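Local coordinates for protein leucine aminopeptidase A1, chloroplastic (Solanum lycopersicum, PDB 5D8N) that removes N-terminal amino acids, preferably leucine, from peptides as a magnesium-dependent homohexameric aminopeptidase, and also acts as a protein-folding chaperone, at residues A[30-35]-A[186-191]; A[154-159]-A[197-202]. The protein carries 1 engineered substitution. One frame throughout, in Å; residues are numbered along the deposited sequence. Where two conformers were deposited one is given.

Contact 1: residues A[30-35]-A[186-191]. With MG (magnesium ion), chain G.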
loop_
_atom_site.group_PDB
_atom_site.type_symbol
_atom_site.label_atom_id
_atom_site.label_comp_id
_atom_site.label_asym_id
_atom_site.label_seq_id
_atom_site.Cartn_x
_atom_site.Cartn_y
_atom_site.Cartn_z
ATOM N N ILE A 30 2.517 20.672 -46.284
ATOM C CA ILE A 30 2.032 19.817 -47.335
ATOM C C ILE A 30 1.183 20.670 -48.260
ATOM O O ILE A 30 0.405 21.509 -47.806
ATOM C CB ILE A 30 1.218 18.649 -46.746
ATOM C CG1 ILE A 30 2.126 17.805 -45.846
ATOM C CG2 ILE A 30 0.655 17.779 -47.843
ATOM C CD1 ILE A 30 1.367 16.955 -44.842
ATOM N N SER A 31 1.392 20.506 -49.563
ATOM C CA SER A 31 0.566 21.168 -50.553
ATOM C C SER A 31 -0.647 20.295 -50.846
ATOM O O SER A 31 -0.512 19.187 -51.367
ATOM C CB SER A 31 1.384 21.406 -51.833
ATOM O OG SER A 31 0.595 22.029 -52.832
ATOM N N ILE A 32 -1.830 20.767 -50.468
ATOM C CA ILE A 32 -3.047 19.952 -50.594
ATOM C C ILE A 32 -3.991 20.598 -51.598
ATOM O O ILE A 32 -4.294 21.788 -51.519
ATOM C CB ILE A 32 -3.792 19.838 -49.248
ATOM C CG1 ILE A 32 -2.847 19.302 -48.196
ATOM C CG2 ILE A 32 -5.015 18.949 -49.404
ATOM C CD1 ILE A 32 -3.490 19.125 -46.846
ATOM N N GLY A 33 -4.494 19.796 -52.519
ATOM C CA GLY A 33 -5.440 20.302 -53.495
ATOM C C GLY A 33 -6.408 19.229 -53.913
ATOM O O GLY A 33 -6.114 18.026 -53.814
ATOM N N ALA A 34 -7.597 19.674 -54.307
ATOM C CA ALA A 34 -8.598 18.776 -54.861
ATOM C C ALA A 34 -8.518 18.842 -56.386
ATOM O O ALA A 34 -8.338 19.936 -56.922
ATOM C CB ALA A 34 -9.974 19.187 -54.388
ATOM N N LYS A 35 -8.361 17.678 -57.022
ATOM C CA LYS A 35 -8.118 17.571 -58.471
ATOM C C LYS A 35 -9.227 16.764 -59.122
ATOM O O LYS A 35 -9.809 15.888 -58.483
ATOM C CB LYS A 35 -6.793 16.876 -58.815
ATOM C CG LYS A 35 -5.567 17.332 -58.052
ATOM C CD LYS A 35 -5.159 18.739 -58.440
ATOM C CE LYS A 35 -3.849 19.128 -57.776
ATOM N NZ LYS A 35 -3.575 20.583 -57.951
ATOM N N GLU A 186 5.137 15.765 -49.245
ATOM C CA GLU A 186 5.170 17.129 -49.754
ATOM C C GLU A 186 3.825 17.547 -50.320
ATOM O O GLU A 186 3.507 18.730 -50.350
ATOM C CB GLU A 186 6.228 17.261 -50.848
ATOM C CG GLU A 186 7.646 17.277 -50.308
ATOM C CD GLU A 186 8.702 17.284 -51.406
ATOM O OE1 GLU A 186 8.373 17.433 -52.609
ATOM O OE2 GLU A 186 9.886 17.128 -51.041
ATOM N N SER A 187 3.089 16.608 -50.901
ATOM C CA SER A 187 1.816 16.971 -51.507
ATOM C C SER A 187 0.761 15.889 -51.336
ATOM O O SER A 187 1.057 14.705 -51.313
ATOM C CB SER A 187 1.998 17.346 -52.979
ATOM O OG SER A 187 2.187 16.223 -53.821
ATOM N N LEU A 188 -0.489 16.320 -51.297
ATOM C CA LEU A 188 -1.644 15.437 -51.283
ATOM C C LEU A 188 -2.619 15.940 -52.329
ATOM O O LEU A 188 -3.075 17.089 -52.258
ATOM C CB LEU A 188 -2.304 15.472 -49.905
ATOM C CG LEU A 188 -3.739 14.930 -49.814
ATOM C CD1 LEU A 188 -3.815 13.434 -50.029
ATOM C CD2 LEU A 188 -4.343 15.272 -48.468
ATOM N N ASP A 189 -2.997 15.035 -53.230
ATOM C CA ASP A 189 -4.077 15.256 -54.188
ATOM C C ASP A 189 -5.293 14.470 -53.725
ATOM O O ASP A 189 -5.231 13.268 -53.522
ATOM C CB ASP A 189 -3.656 14.799 -55.596
ATOM C CG ASP A 189 -2.517 15.634 -56.166
ATOM O OD1 ASP A 189 -2.428 16.832 -55.816
ATOM O OD2 ASP A 189 -1.711 15.115 -56.970
ATOM N N ILE A 190 -6.379 15.175 -53.467
ATOM C CA ILE A 190 -7.626 14.540 -53.144
ATOM C C ILE A 190 -8.461 14.427 -54.413
ATOM O O ILE A 190 -8.760 15.425 -55.070
ATOM C CB ILE A 190 -8.355 15.345 -52.059
ATOM C CG1 ILE A 190 -7.477 15.410 -50.800
ATOM C CG2 ILE A 190 -9.693 14.695 -51.725
ATOM C CD1 ILE A 190 -8.025 16.336 -49.737
ATOM N N LEU A 191 -8.891 13.208 -54.704
ATOM C CA LEU A 191 -9.513 12.879 -55.981
ATOM C C LEU A 191 -10.941 12.379 -55.800
ATOM O O LEU A 191 -11.309 11.829 -54.754
ATOM C CB LEU A 191 -8.715 11.793 -56.708
ATOM C CG LEU A 191 -7.202 11.991 -56.851
ATOM C CD1 LEU A 191 -6.586 10.809 -57.601
ATOM C CD2 LEU A 191 -6.880 13.307 -57.539
HETATM MG MG MG G . -3.629 23.926 -50.698
HETATM O O HOH W 1 -2.154 23.404 -49.168
HETATM O O HOH W 2 -1.472 18.960 -54.166
HETATM O O HOH W 3 -2.084 23.667 -52.119
HETATM O O HOH W 4 -3.017 26.117 -50.967
HETATM O O HOH W 5 -5.359 24.078 -52.562
HETATM O O HOH W 6 -4.975 24.305 -49.469
#

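Contact 2: residues A[154-159]-A[197-202]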
loop_
_atom_site.group_PDB
_atom_site.type_symbol
_atom_site.label_atom_id
_atom_site.label_comp_id
_atom_site.label_asym_id
_atom_site.label_seq_id
_atom_site.Cartn_x
_atom_site.Cartn_y
_atom_site.Cartn_z
ATOM N N SER A 154 -21.441 16.664 -48.852
ATOM C CA SER A 154 -20.845 15.581 -48.066
ATOM C C SER A 154 -19.451 15.250 -48.599
ATOM O O SER A 154 -18.548 14.872 -47.853
ATOM C CB SER A 154 -21.711 14.328 -48.099
ATOM O OG SER A 154 -21.555 13.660 -49.341
ATOM N N LYS A 155 -19.285 15.345 -49.911
ATOM C CA LYS A 155 -17.999 15.054 -50.497
ATOM C C LYS A 155 -16.951 16.082 -50.072
ATOM O O LYS A 155 -15.799 15.750 -49.843
ATOM C CB LYS A 155 -18.083 15.071 -52.007
ATOM C CG LYS A 155 -18.890 13.937 -52.605
ATOM C CD LYS A 155 -18.594 13.983 -54.094
ATOM C CE LYS A 155 -19.819 13.732 -54.936
ATOM N NZ LYS A 155 -19.365 13.710 -56.353
ATOM N N ILE A 156 -17.348 17.346 -50.074
ATOM C CA ILE A 156 -16.492 18.417 -49.602
ATOM C C ILE A 156 -16.047 18.110 -48.171
ATOM O O ILE A 156 -14.871 18.285 -47.856
ATOM C CB ILE A 156 -17.180 19.786 -49.724
ATOM C CG1 ILE A 156 -17.164 20.233 -51.194
ATOM C CG2 ILE A 156 -16.500 20.831 -48.863
ATOM C CD1 ILE A 156 -18.076 21.406 -51.490
ATOM N N ASN A 157 -16.983 17.703 -47.320
ATOM C CA ASN A 157 -16.687 17.456 -45.915
ATOM C C ASN A 157 -15.791 16.235 -45.742
ATOM O O ASN A 157 -14.888 16.256 -44.922
ATOM C CB ASN A 157 -17.985 17.250 -45.125
ATOM C CG ASN A 157 -18.795 18.529 -44.968
ATOM O OD1 ASN A 157 -18.287 19.641 -45.123
ATOM N ND2 ASN A 157 -20.053 18.371 -44.573
ATOM N N SER A 158 -15.965 15.232 -46.597
ATOM C CA SER A 158 -15.056 14.087 -46.602
ATOM C C SER A 158 -13.642 14.492 -47.034
ATOM O O SER A 158 -12.668 14.075 -46.440
ATOM C CB SER A 158 -15.548 12.967 -47.515
ATOM O OG SER A 158 -16.743 12.446 -46.978
ATOM N N ALA A 159 -13.543 15.392 -47.998
ATOM C CA ALA A 159 -12.250 15.811 -48.489
ATOM C C ALA A 159 -11.505 16.526 -47.382
ATOM O O ALA A 159 -10.310 16.312 -47.207
ATOM C CB ALA A 159 -12.394 16.723 -49.705
ATOM N N PRO A 197 -13.555 26.411 -55.977
ATOM C CA PRO A 197 -13.375 27.299 -54.835
ATOM C C PRO A 197 -13.899 26.764 -53.500
ATOM O O PRO A 197 -13.298 27.029 -52.463
ATOM C CB PRO A 197 -14.141 28.565 -55.251
ATOM C CG PRO A 197 -14.044 28.579 -56.747
ATOM C CD PRO A 197 -14.080 27.128 -57.157
ATOM N N GLU A 198 -15.078 26.153 -53.508
ATOM C CA GLU A 198 -15.731 25.751 -52.267
ATOM C C GLU A 198 -14.929 24.647 -51.560
ATOM O O GLU A 198 -14.766 24.685 -50.341
ATOM C CB GLU A 198 -17.168 25.296 -52.524
ATOM C CG GLU A 198 -18.023 25.230 -51.267
ATOM C CD GLU A 198 -19.469 24.805 -51.509
ATOM O OE1 GLU A 198 -19.940 24.819 -52.671
ATOM O OE2 GLU A 198 -20.161 24.497 -50.511
ATOM N N ILE A 199 -14.554 23.604 -52.300
ATOM C CA ILE A 199 -13.847 22.473 -51.706
ATOM C C ILE A 199 -12.457 22.909 -51.263
ATOM O O ILE A 199 -12.050 22.598 -50.150
ATOM C CB ILE A 199 -13.770 21.259 -52.650
ATOM C CG1 ILE A 199 -13.248 20.043 -51.870
ATOM C CG2 ILE A 199 -12.901 21.547 -53.863
ATOM C CD1 ILE A 199 -13.389 18.728 -52.600
ATOM N N GLU A 200 -11.891 23.878 -51.968
ATOM C CA GLU A 200 -10.633 24.472 -51.553
ATOM C C GLU A 200 -10.721 25.322 -50.285
ATOM O O GLU A 200 -9.804 25.264 -49.448
ATOM C CB GLU A 200 -9.977 25.267 -52.680
ATOM C CG GLU A 200 -9.540 24.408 -53.862
ATOM C CD GLU A 200 -8.493 23.342 -53.539
ATOM O OE1 GLU A 200 -7.655 23.528 -52.620
ATOM O OE2 GLU A 200 -8.327 22.446 -54.400
ATOM N N ARG A 201 -11.821 26.053 -50.113
ATOM C CA ARG A 201 -12.075 26.783 -48.869
ATOM C C ARG A 201 -12.171 25.821 -47.683
ATOM O O ARG A 201 -11.721 26.127 -46.575
ATOM C CB ARG A 201 -13.341 27.649 -48.932
ATOM C CG ARG A 201 -13.146 28.948 -49.713
ATOM C CD ARG A 201 -14.288 29.949 -49.513
ATOM N NE ARG A 201 -15.576 29.462 -50.017
ATOM C CZ ARG A 201 -15.979 29.574 -51.284
ATOM N NH1 ARG A 201 -15.172 30.099 -52.202
ATOM N NH2 ARG A 201 -17.152 29.074 -51.644
ATOM N N LYS A 202 -12.835 24.697 -47.893
ATOM C CA LYS A 202 -13.043 23.758 -46.809
ATOM C C LYS A 202 -11.725 23.082 -46.414
ATOM O O LYS A 202 -11.449 22.864 -45.234
ATOM C CB LYS A 202 -14.066 22.712 -47.230
ATOM C CG LYS A 202 -14.630 21.923 -46.054
ATOM C CD LYS A 202 -15.660 22.699 -45.244
ATOM C CE LYS A 202 -16.007 21.947 -43.962
ATOM N NZ LYS A 202 -16.992 22.675 -43.108
#

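Contact 1: residues A[30-35]-A[186-191]
Ile32 packs its side chain against Leu188 while its carbonyl oxygen, on the far edge of strand 31-35, binds a magnesium ion: Ile32 O lies 2.4 Å from the metal, and five waters complete six ligands. Water 1 of this shell also accepts the backbone N-H of Ile32. The hydrated ion sits at the edge of the sheet, where this chain adds no further strand. It lies away from the enzyme's two-magnesium site, whose ligands include Asp305 and Glu387.

Strands 31-35 and 187-191 run parallel, 11° apart, in the sheet of the N-terminal domain. Five backbone bonds join them, from Ser31 N to Glu186 O at one end to Lys35 N to Ile190 O at the other. On one face, Ile32 CG2, anti to its backbone N, touches Leu188 CD2 at 3.9 Å and Ile190 CD1 at 4.0 Å; these branched residues and small Ala34 meet helices 152-170 and 197-221. The other face is more polar, with Ser31, Ser187, Asp189 and Lys35, though Leu191 packs there too. Water 2 lies 2.9 Å from Asp189 OD1 and within reach of Ser31 O, with more acceptors near it than protons to give. Asp189 OD2 takes the indole N-H of Trp42. Lys35 lays its CE 3.3 Å from Asp189 OD1, but its NZ stays 4.5 Å from that oxygen, beyond a salt bridge. An alanine in place of Asp189 would probably leave the Trp42 N-H without its acceptor and Lys35 without this carboxylate beside its chain.

Gly33 N donates to Leu188 O at 3.1 Å and belongs to the same peptide unit as the metal-bound carbonyl. The ion would probably polarise that peptide, and so may slightly reinforce this strand-pairing bond.

Contact 2: residues A[154-159]-A[197-202]
Ile156 spreads the three carbons beyond CB over three residues of helix 197-221: CD1 over Glu198, CG1 against Ile199 and CG2 against Lys202. Helix 152-170, which carries it, is the connection of a beta-alpha-beta crossover from strand 139-144 to strand 187-191, and helix 197-221 lies beside it on the same face of the sheet in this macro-type N-terminal domain. The short helical segments cross at -37° with axes 9.1 Å apart, close enough for direct interlocking of side chains.

A beta-branched residue suits this place because it fills the interface in two directions. Ile156 CG1 sits 3.8 Å from Ile199 CB, while Ile156 CG2 presses tightly on Lys202 CB at 3.5 Å. Glu198 lies across the isoleucine at about a right angle; its CG is anti to the backbone N (chi1 -164°), and its CD meets Ile156 CD1 at 3.7 Å. Deeper in, Ile199 CD1 reaches Ala159 CB at 3.7 Å, where the small alanine lets the two helices come close.

At the outer margin the aliphatic chain of Lys202 runs past the amide oxygen of Asn157. A bend at chi2 (76°) turns CD toward the Asn157 side, and CE, one bond further, lies 3.4 Å from Asn157 OD1, while Lys202 NZ stays 3.9 Å from the same oxygen.

From the N terminus, the chain lays down strand 31-35 and runs through the other strands of the sheet, out to the opposite edge at 96-101 and back to 139-144, before forming helix 152-170, the first half of contact 2. Strand 187-191 then returns to pair with strand 31-35, closing contact 1 around that whole excursion. Helix 197-221 follows and closes contact 2 back on helix 152-170, so the two loops cross rather than nest. The contacts touch directly: Glu200 OE2 probably accepts a hydrogen bond from Ala34 N at 2.9 Å, and Ile190 CD1 packs on Ala159 O at 3.4 Å. Together they tie the sheet's edge to the helices covering it.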